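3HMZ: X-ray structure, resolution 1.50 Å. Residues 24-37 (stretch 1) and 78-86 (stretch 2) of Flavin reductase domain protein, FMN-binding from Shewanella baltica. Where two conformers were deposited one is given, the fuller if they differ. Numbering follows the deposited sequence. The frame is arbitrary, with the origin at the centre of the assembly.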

ATOM      1  N   ARG A  24      -3.614   9.792   5.648  1.00 16.40           N
ATOM      2  CA  ARG A  24      -4.539   8.784   6.195  1.00 15.85           C
ATOM      3  C   ARG A  24      -5.501   8.215   5.147  1.00 15.38           C
ATOM      4  O   ARG A  24      -6.011   7.115   5.292  1.00 16.19           O
ATOM      5  CB  ARG A  24      -5.324   9.342   7.358  1.00 16.65           C
ATOM      6  CG  ARG A  24      -4.424   9.666   8.534  1.00 17.54           C
ATOM      7  CD  ARG A  24      -5.219  10.104   9.673  1.00 18.17           C
ATOM      8  NE  ARG A  24      -4.384  10.514  10.801  1.00 19.14           N
ATOM      9  CZ  ARG A  24      -4.881  10.981  11.935  1.00 18.45           C
ATOM     10  NH1 ARG A  24      -6.183  11.157  12.080  1.00 18.74           N
ATOM     11  NH2 ARG A  24      -4.052  11.330  12.913  1.00 19.96           N
ATOM     12  N   LEU A  25      -5.710   8.975   4.069  1.00 15.29           N
ATOM     13  CA  LEU A  25      -6.572   8.543   2.991  1.00 14.83           C
ATOM     14  C   LEU A  25      -6.009   7.284   2.299  1.00 14.18           C
ATOM     15  O   LEU A  25      -6.754   6.555   1.637  1.00 14.63           O
ATOM     16  CB  LEU A  25      -6.769   9.675   1.967  1.00 14.10           C
ATOM     17  CG  LEU A  25      -7.462  10.918   2.545  1.00 14.67           C
ATOM     18  CD1 LEU A  25      -7.423  12.105   1.553  1.00 15.95           C
ATOM     19  CD2 LEU A  25      -8.908  10.631   2.995  1.00 16.16           C
ATOM     20  N   LEU A  26      -4.684   7.077   2.373  1.00 14.08           N
ATOM     21  CA  LEU A  26      -4.034   5.960   1.716  1.00 14.83           C
ATOM     22  C   LEU A  26      -3.402   4.966   2.681  1.00 13.96           C
ATOM     23  O   LEU A  26      -2.777   4.015   2.237  1.00 15.50           O
ATOM     24  CB  LEU A  26      -2.946   6.472   0.766  1.00 15.18           C
ATOM     25  CG  LEU A  26      -3.403   7.419  -0.329  1.00 16.05           C
ATOM     26  CD1 LEU A  26      -2.233   7.875  -1.177  1.00 18.03           C
ATOM     27  CD2 LEU A  26      -4.515   6.795  -1.201  1.00 17.47           C
ATOM     28  N   ASN A  27      -3.494   5.220   3.990  1.00 13.88           N
ATOM     29  CA  ASN A  27      -2.698   4.458   4.960  1.00 14.70           C
ATOM     30  C   ASN A  27      -3.015   2.968   5.015  1.00 14.57           C
ATOM     31  O   ASN A  27      -2.113   2.155   5.230  1.00 15.31           O
ATOM     32  CB  ASN A  27      -2.773   5.102   6.338  1.00 16.83           C
ATOM     33  CG  ASN A  27      -1.424   5.346   6.951  1.00 19.16           C
ATOM     34  OD1 ASN A  27      -0.452   5.555   6.254  1.00 23.10           O
ATOM     35  ND2 ASN A  27      -1.382   5.401   8.265  1.00 24.65           N
ATOM     36  N   HIS A  28      -4.284   2.644   4.755  1.00 14.37           N
ATOM     37  CA  HIS A  28      -4.757   1.278   4.729  1.00 13.48           C
ATOM     38  C   HIS A  28      -4.438   0.533   3.407  1.00 14.21           C
ATOM     39  O   HIS A  28      -4.834  -0.619   3.231  1.00 13.94           O
ATOM     40  CB  HIS A  28      -6.238   1.214   5.061  1.00 13.57           C
ATOM     41  CG  HIS A  28      -7.109   1.925   4.088  1.00 14.73           C
ATOM     42  ND1 HIS A  28      -6.972   3.270   3.800  1.00 14.99           N
ATOM     43  CD2 HIS A  28      -8.188   1.494   3.407  1.00 14.60           C
ATOM     44  CE1 HIS A  28      -7.902   3.615   2.924  1.00 15.06           C
ATOM     45  NE2 HIS A  28      -8.649   2.551   2.661  1.00 14.77           N
ATOM     46  N   GLY A  29      -3.706   1.196   2.494  1.00 13.54           N
ATOM     47  CA  GLY A  29      -3.225   0.607   1.269  1.00 13.65           C
ATOM     48  C   GLY A  29      -4.262   0.262   0.194  1.00 14.18           C
ATOM     49  O   GLY A  29      -4.137  -0.759  -0.486  1.00 14.89           O
ATOM     50  N   PRO A  30      -5.235   1.149  -0.035  1.00 14.16           N
ATOM     51  CA  PRO A  30      -6.199   0.842  -1.084  1.00 13.89           C
ATOM     52  C   PRO A  30      -5.584   0.902  -2.486  1.00 13.87           C
ATOM     53  O   PRO A  30      -4.628   1.632  -2.725  1.00 15.24           O
ATOM     54  CB  PRO A  30      -7.210   1.994  -0.959  1.00 15.46           C
ATOM     55  CG  PRO A  30      -6.372   3.175  -0.465  1.00 15.53           C
ATOM     56  CD  PRO A  30      -5.429   2.510   0.498  1.00 14.40           C
ATOM     57  N   THR A  31      -6.205   0.177  -3.397  1.00 14.17           N
ATOM     58  CA  THR A  31      -5.961   0.334  -4.815  1.00 13.95           C
ATOM     59  C   THR A  31      -6.639   1.663  -5.183  1.00 14.11           C
ATOM     60  O   THR A  31      -7.710   1.984  -4.671  1.00 15.22           O
ATOM     61  CB  THR A  31      -6.520  -0.857  -5.575  1.00 14.95           C
ATOM     62  OG1 THR A  31      -5.728  -1.999  -5.215  1.00 16.96           O
ATOM     63  CG2 THR A  31      -6.476  -0.636  -7.044  1.00 16.11           C
ATOM     64  N   VAL A  32      -5.962   2.452  -6.020  1.00 14.50           N
ATOM     65  CA  VAL A  32      -6.424   3.765  -6.392  1.00 14.39           C
ATOM     66  C   VAL A  32      -6.681   3.901  -7.867  1.00 13.69           C
ATOM     67  O   VAL A  32      -6.348   2.998  -8.649  1.00 14.80           O
ATOM     68  CB  VAL A  32      -5.408   4.856  -5.953  1.00 14.16           C
ATOM     69  CG1 VAL A  32      -5.102   4.733  -4.450  1.00 14.75           C
ATOM     70  CG2 VAL A  32      -4.087   4.757  -6.732  1.00 14.81           C
ATOM     71  N   LEU A  33      -7.317   5.011  -8.227  1.00 14.11           N
ATOM     72  CA  LEU A  33      -7.385   5.436  -9.636  1.00 14.63           C
ATOM     73  C   LEU A  33      -6.435   6.625  -9.780  1.00 15.08           C
ATOM     74  O   LEU A  33      -6.416   7.526  -8.952  1.00 14.53           O
ATOM     75  CB  LEU A  33      -8.795   5.820 -10.081  1.00 15.73           C
ATOM     76  CG  LEU A  33      -9.885   4.829  -9.733  1.00 15.34           C
ATOM     77  CD1 LEU A  33     -11.225   5.425 -10.182  1.00 16.96           C
ATOM     78  CD2 LEU A  33      -9.646   3.442 -10.290  1.00 16.66           C
ATOM     79  N   VAL A  34      -5.633   6.595 -10.835  1.00 15.15           N
ATOM     80  CA  VAL A  34      -4.710   7.680 -11.196  1.00 14.88           C
ATOM     81  C   VAL A  34      -5.340   8.395 -12.384  1.00 15.97           C
ATOM     82  O   VAL A  34      -5.658   7.780 -13.403  1.00 16.76           O
ATOM     83  CB  VAL A  34      -3.304   7.161 -11.602  1.00 15.24           C
ATOM     84  CG1 VAL A  34      -2.325   8.346 -11.856  1.00 17.03           C
ATOM     85  CG2 VAL A  34      -2.774   6.146 -10.540  1.00 15.95           C
ATOM     86  N   SER A  35      -5.579   9.688 -12.234  1.00 14.86           N
ATOM     87  CA  SER A  35      -6.077  10.492 -13.365  1.00 16.22           C
ATOM     88  C   SER A  35      -5.147  11.640 -13.693  1.00 15.69           C
ATOM     89  O   SER A  35      -4.468  12.199 -12.820  1.00 16.99           O
ATOM     90  CB  SER A  35      -7.485  10.969 -13.084  1.00 16.52           C
ATOM     91  OG  SER A  35      -7.506  11.804 -11.942  1.00 16.60           O
ATOM     92  N   ALA A  36      -5.186  12.044 -14.966  1.00 17.04           N
ATOM     93  CA  ALA A  36      -4.300  13.093 -15.448  1.00 17.91           C
ATOM     94  C   ALA A  36      -4.868  13.692 -16.721  1.00 18.79           C
ATOM     95  O   ALA A  36      -5.714  13.074 -17.376  1.00 18.89           O
ATOM     96  CB  ALA A  36      -2.847  12.541 -15.673  1.00 20.00           C
ATOM     97  N   ARG A  37      -4.371  14.882 -17.027  1.00 19.08           N
ATOM     98  CA  ARG A  37      -4.750  15.635 -18.200  1.00 19.71           C
ATOM     99  C   ARG A  37      -3.518  16.107 -18.970  1.00 21.97           C
ATOM    100  O   ARG A  37      -2.556  16.577 -18.377  1.00 22.41           O
ATOM    101  CB  ARG A  37      -5.529  16.849 -17.748  1.00 21.51           C
ATOM    102  CG  ARG A  37      -6.071  17.745 -18.878  1.00 22.53           C
ATOM    103  CD  ARG A  37      -6.907  18.842 -18.266  1.00 23.36           C
ATOM    104  NE  ARG A  37      -8.173  18.283 -17.763  1.00 21.97           N
ATOM    105  CZ  ARG A  37      -9.114  18.927 -17.084  1.00 22.77           C
ATOM    106  NH1 ARG A  37      -9.006  20.199 -16.749  1.00 26.26           N
ATOM    107  NH2 ARG A  37     -10.209  18.264 -16.747  1.00 23.92           N
ATOM    108  N   GLY A  78       3.101  17.079 -15.352  1.00 22.09           N
ATOM    109  CA  GLY A  78       3.630  17.139 -13.994  1.00 22.19           C
ATOM    110  C   GLY A  78       2.607  17.161 -12.868  1.00 22.02           C
ATOM    111  O   GLY A  78       2.938  17.516 -11.743  1.00 21.07           O
HETATM  112  N   MSE A  79       1.361  16.815 -13.198  1.00 21.01           N
HETATM  113  CA  MSE A  79       0.243  16.856 -12.249  0.80 22.23           C
HETATM  114  C   MSE A  79      -0.651  15.640 -12.453  1.00 20.07           C
HETATM  115  O   MSE A  79      -0.803  15.146 -13.558  1.00 20.65           O
HETATM  116  CB  MSE A  79      -0.627  18.095 -12.511  0.80 25.51           C
HETATM  117  CG  MSE A  79       0.031  19.450 -12.335  0.80 29.74           C
HETATM  118 SE   MSE A  79       0.371  19.884 -10.487  0.60 34.58          SE
HETATM  119  CE  MSE A  79      -1.350  19.665  -9.641  0.80 35.18           C
ATOM    120  N   PHE A  80      -1.278  15.194 -11.369  1.00 18.22           N
ATOM    121  CA  PHE A  80      -2.242  14.098 -11.447  1.00 17.55           C
ATOM    122  C   PHE A  80      -3.082  14.086 -10.179  1.00 17.24           C
ATOM    123  O   PHE A  80      -2.800  14.800  -9.214  1.00 18.47           O
ATOM    124  CB  PHE A  80      -1.553  12.744 -11.711  1.00 17.96           C
ATOM    125  CG  PHE A  80      -0.503  12.361 -10.694  1.00 17.74           C
ATOM    126  CD1 PHE A  80       0.824  12.799 -10.835  1.00 18.46           C
ATOM    127  CD2 PHE A  80      -0.804  11.482  -9.658  1.00 17.06           C
ATOM    128  CE1 PHE A  80       1.795  12.429  -9.946  1.00 19.44           C
ATOM    129  CE2 PHE A  80       0.182  11.090  -8.758  1.00 17.32           C
ATOM    130  CZ  PHE A  80       1.495  11.562  -8.910  1.00 18.61           C
ATOM    131  N   VAL A  81      -4.127  13.256 -10.217  1.00 15.83           N
ATOM    132  CA  VAL A  81      -4.975  13.038  -9.056  1.00 15.42           C
ATOM    133  C   VAL A  81      -4.896  11.532  -8.728  1.00 15.59           C
ATOM    134  O   VAL A  81      -4.898  10.650  -9.614  1.00 16.42           O
ATOM    135  CB  VAL A  81      -6.450  13.449  -9.266  1.00 16.00           C
ATOM    136  CG1 VAL A  81      -7.321  13.105  -8.024  1.00 16.35           C
ATOM    137  CG2 VAL A  81      -6.565  14.945  -9.627  1.00 16.70           C
ATOM    138  N   ILE A  82      -4.782  11.278  -7.428  1.00 15.53           N
ATOM    139  CA  ILE A  82      -4.907   9.918  -6.850  1.00 14.72           C
ATOM    140  C   ILE A  82      -6.232   9.931  -6.109  1.00 14.29           C
ATOM    141  O   ILE A  82      -6.511  10.821  -5.309  1.00 15.43           O
ATOM    142  CB  ILE A  82      -3.771   9.592  -5.877  1.00 14.58           C
ATOM    143  CG1 ILE A  82      -2.429   9.524  -6.632  1.00 14.74           C
ATOM    144  CG2 ILE A  82      -4.030   8.289  -5.104  1.00 14.47           C
ATOM    145  CD1 ILE A  82      -2.363   8.432  -7.699  1.00 15.48           C
ATOM    146  N   GLN A  83      -7.077   8.958  -6.406  1.00 14.32           N
ATOM    147  CA  GLN A  83      -8.379   8.879  -5.767  1.00 14.38           C
ATOM    148  C   GLN A  83      -8.708   7.446  -5.398  1.00 13.53           C
ATOM    149  O   GLN A  83      -8.247   6.509  -6.027  1.00 13.97           O
ATOM    150  CB  GLN A  83      -9.478   9.525  -6.633  1.00 14.92           C
ATOM    151  CG  GLN A  83      -9.550   9.042  -8.085  1.00 13.96           C
ATOM    152  CD  GLN A  83      -9.181  10.101  -9.062  1.00 15.75           C
ATOM    153  OE1 GLN A  83      -9.953  11.066  -9.209  1.00 16.13           O
ATOM    154  NE2 GLN A  83      -8.046   9.933  -9.754  1.00 16.33           N
ATOM    155  N   VAL A  84      -9.494   7.311  -4.340  1.00 13.21           N
ATOM    156  CA  VAL A  84      -9.820   6.030  -3.735  1.00 13.44           C
ATOM    157  C   VAL A  84     -11.180   5.559  -4.214  1.00 12.52           C
ATOM    158  O   VAL A  84     -12.201   6.126  -3.801  1.00 14.45           O
ATOM    159  CB  VAL A  84      -9.784   6.148  -2.188  1.00 14.05           C
ATOM    160  CG1 VAL A  84     -10.065   4.806  -1.558  1.00 14.38           C
ATOM    161  CG2 VAL A  84      -8.393   6.669  -1.683  1.00 14.98           C
ATOM    162  N   PRO A  85     -11.222   4.527  -5.061  1.00 13.90           N
ATOM    163  CA  PRO A  85     -12.501   4.023  -5.528  1.00 14.05           C
ATOM    164  C   PRO A  85     -13.211   3.206  -4.430  1.00 13.93           C
ATOM    165  O   PRO A  85     -12.614   2.830  -3.411  1.00 15.02           O
ATOM    166  CB  PRO A  85     -12.119   3.166  -6.740  1.00 15.74           C
ATOM    167  CG  PRO A  85     -10.797   2.656  -6.386  1.00 14.77           C
ATOM    168  CD  PRO A  85     -10.121   3.835  -5.726  1.00 14.66           C
ATOM    169  N   THR A  86     -14.484   2.973  -4.686  1.00 15.41           N
ATOM    170  CA  THR A  86     -15.357   2.235  -3.796  1.00 14.72           C
ATOM    171  C   THR A  86     -15.699   0.872  -4.385  1.00 14.23           C
ATOM    172  O   THR A  86     -15.519   0.632  -5.577  1.00 15.21           O
ATOM    173  CB  THR A  86     -16.668   2.977  -3.603  1.00 14.89           C
ATOM    174  OG1 THR A  86     -17.352   2.978  -4.855  1.00 17.19           O
ATOM    175  CG2 THR A  86     -16.447   4.374  -3.042  1.00 16.79           C
TER
HETATM  176  O   HOH W   1     -10.101   1.643  -3.106  1.00 14.63           O
HETATM  177  O   HOH W   2      -2.474  16.269 -15.450  1.00 21.57           O

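The strand through Leu 33 to Ser 35 runs antiparallel to the one through Val 81 to Gln 83, and two hydrogen-bonded pairs hold them in register. Leu 33 N donates to Gln 83 O at 2.8 Å, and Gln 83 N returns a bond to Leu 33 O at 3.0 Å; Ser 35 N reaches Val 81 O at 2.9 Å, and Val 81 N reaches Ser 35 O at 2.8 Å. Between them, Val 34 and Ile 82 form a non-hydrogen-bonded pair.

The side chain of Gln 83 adds a second layer of bonding. Its amide carries two protons, and Gln 83 NE2 uses them on Leu 33 O (3.0 Å) and Ser 35 OG (2.9 Å), so one residue ties together two positions of the facing strand. Serine suits this place because it lies on the same face as Gln 83, and its short side chain, at chi1 p, sets the hydroxyl where it can accept.

Beyond the strand, proline offers no N-H. The oxygen of water 1 lies 2.9 Å from Thr 31 O and 2.8 Å from Pro 85 O, within donating reach of either. At the other end, the oxygen of water 2 accepts from Arg 37 N and donates to Met 79 O, both at 2.8 Å.

Apolar side chains fill the face bearing Val 34 and Ile 82: Val 34 CG2 meets Ile 82 CD1 at 3.7 Å, while Val 34 CG1 lies 4.1 Å from Phe 80 CD2. Farther out, Leu 26 CD2 packs against Val 84 CG2 at 3.9 Å. All are buried, where hydrocarbon side chains suit because they leave no polar group to satisfy.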